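Flavodoxin, WrbA-like protein (Agrobacterium tumefaciens, PDB 3D7N) probably binds FMN and transfers electrons as a WrbA-like flavodoxin, consistent with NAD(P)H:quinone dehydrogenase activity. Local coordinates at residues S7-V12 with E29-T34. Numbering follows the deposited sequence.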
loop_
_atom_site.group_PDB
_atom_site.type_symbol
_atom_site.label_atom_id
_atom_site.label_comp_id
_atom_site.label_asym_id
_atom_site.label_seq_id
_atom_site.Cartn_x
_atom_site.Cartn_y
_atom_site.Cartn_z
ATOM N N SER A 7 -20.664 -8.205 -23.973
ATOM C CA SER A 7 -20.571 -7.843 -22.540
ATOM C C SER A 7 -21.251 -6.545 -22.115
ATOM O O SER A 7 -21.320 -5.581 -22.871
ATOM C CB SER A 7 -19.093 -7.784 -22.103
ATOM O OG SER A 7 -18.447 -6.586 -22.532
ATOM N N ASN A 8 -21.735 -6.554 -20.879
ATOM C CA ASN A 8 -22.306 -5.386 -20.239
ATOM C C ASN A 8 -21.322 -4.907 -19.175
ATOM O O ASN A 8 -21.054 -5.592 -18.216
ATOM C CB ASN A 8 -23.696 -5.716 -19.633
ATOM C CG ASN A 8 -24.258 -4.561 -18.747
ATOM O OD1 ASN A 8 -24.159 -3.362 -19.120
ATOM N ND2 ASN A 8 -24.843 -4.914 -17.575
ATOM N N THR A 9 -20.753 -3.737 -19.407
ATOM C CA THR A 9 -19.823 -3.078 -18.514
ATOM C C THR A 9 -20.517 -1.882 -17.900
ATOM O O THR A 9 -21.239 -1.182 -18.566
ATOM C CB THR A 9 -18.567 -2.646 -19.261
ATOM O OG1 THR A 9 -18.016 -3.800 -19.888
ATOM C CG2 THR A 9 -17.477 -2.020 -18.283
ATOM N N VAL A 10 -20.329 -1.672 -16.607
ATOM C CA VAL A 10 -20.841 -0.489 -15.940
ATOM C C VAL A 10 -19.689 0.335 -15.409
ATOM O O VAL A 10 -18.780 -0.208 -14.777
ATOM C CB VAL A 10 -21.772 -0.890 -14.774
ATOM C CG1 VAL A 10 -21.962 0.276 -13.793
ATOM C CG2 VAL A 10 -23.119 -1.402 -15.324
ATOM N N VAL A 11 -19.691 1.633 -15.687
ATOM C CA VAL A 11 -18.759 2.549 -15.041
ATOM C C VAL A 11 -19.534 3.242 -13.899
ATOM O O VAL A 11 -20.570 3.935 -14.154
ATOM C CB VAL A 11 -18.178 3.564 -16.030
ATOM C CG1 VAL A 11 -17.423 4.644 -15.286
ATOM C CG2 VAL A 11 -17.307 2.856 -17.063
ATOM N N VAL A 12 -19.075 3.006 -12.655
ATOM C CA VAL A 12 -19.677 3.598 -11.442
ATOM C C VAL A 12 -18.607 4.509 -10.845
ATOM O O VAL A 12 -17.469 4.074 -10.599
ATOM C CB VAL A 12 -20.165 2.509 -10.416
ATOM C CG1 VAL A 12 -18.984 1.628 -9.907
ATOM C CG2 VAL A 12 -20.935 3.150 -9.259
ATOM N N GLU A 29 -16.967 5.194 -23.114
ATOM C CA GLU A 29 -16.793 5.140 -24.569
ATOM C C GLU A 29 -15.995 3.924 -25.041
ATOM O O GLU A 29 -16.413 3.236 -25.955
ATOM C CB GLU A 29 -16.116 6.432 -25.046
ATOM C CG GLU A 29 -15.874 6.555 -26.528
ATOM C CD GLU A 29 -15.379 7.939 -26.889
ATOM O OE1 GLU A 29 -15.603 8.861 -26.086
ATOM O OE2 GLU A 29 -14.768 8.115 -27.965
ATOM N N GLY A 30 -14.849 3.648 -24.424
ATOM C CA GLY A 30 -14.040 2.497 -24.822
ATOM C C GLY A 30 -14.706 1.154 -24.589
ATOM O O GLY A 30 -14.622 0.239 -25.442
ATOM N N ALA A 31 -15.338 1.024 -23.410
ATOM C CA ALA A 31 -16.038 -0.220 -23.004
ATOM C C ALA A 31 -17.468 -0.284 -23.543
ATOM O O ALA A 31 -18.158 -1.295 -23.339
ATOM C CB ALA A 31 -16.096 -0.317 -21.522
ATOM N N GLU A 32 -17.905 0.795 -24.209
ATOM C CA GLU A 32 -19.306 0.983 -24.518
ATOM C C GLU A 32 -20.156 0.656 -23.293
ATOM O O GLU A 32 -21.029 -0.190 -23.361
ATOM C CB GLU A 32 -19.685 0.104 -25.712
ATOM C CG GLU A 32 -18.823 0.386 -26.948
ATOM C CD GLU A 32 -19.281 -0.388 -28.191
ATOM O OE1 GLU A 32 -19.326 -1.645 -28.138
ATOM O OE2 GLU A 32 -19.614 0.260 -29.213
ATOM N N ALA A 33 -19.860 1.319 -22.175
ATOM C CA ALA A 33 -20.464 1.046 -20.874
ATOM C C ALA A 33 -21.621 1.979 -20.618
ATOM O O ALA A 33 -21.761 2.997 -21.283
ATOM C CB ALA A 33 -19.435 1.243 -19.796
ATOM N N THR A 34 -22.461 1.630 -19.647
ATOM C CA THR A 34 -23.376 2.607 -19.079
ATOM C C THR A 34 -22.663 3.273 -17.884
ATOM O O THR A 34 -21.722 2.712 -17.291
ATOM C CB THR A 34 -24.754 1.994 -18.722
ATOM O OG1 THR A 34 -24.572 0.912 -17.816
ATOM C CG2 THR A 34 -25.428 1.474 -19.957
#
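The CB of Thr9 points toward Ala31, near the end of helix 19-31, and Ala33, just past it. Thr9 CB lies 4.0 Å from Ala33 CB and slightly farther from Ala31 CB. With Thr9 CG2 anti to the backbone N, this methyl extends to within 3.9 Å of Ala31 CB, and it also touches the Ala33 methyl. OG1, the other branch, sits beside Thr9's own backbone N and meets neither alanine closely. The Ala33 methyl is wedged between neighbours: Ala33 CB closes to 3.3 Å on Thr9 O and packs on Val11 CG2 at 3.8 Å.

These residues join the first strand, the helix and the second strand of a parallel beta-alpha-beta unit of the flavodoxin-like fold. A Schellman motif ends the helix, with Glu32 at positive phi as its C-prime residue, and the chain then enters strand 34-37. There Thr34 pairs in parallel with Val10. Thr34 N donates to Thr9 O over 3.3 Å, with 148° at the hydrogen. Thr34 O takes a shorter, straighter bond from Val11 N (2.8 Å, 169°). On the sheet face shared by Val10 and Thr34, Val10 CG2 approaches Thr34 OG1 to 3.7 Å, the two side chains crossing obliquely. Helix 46-54 packs on Val10 through Ala51 and Leu52; on the other face Ala181 of helix 167-186 touches Thr9.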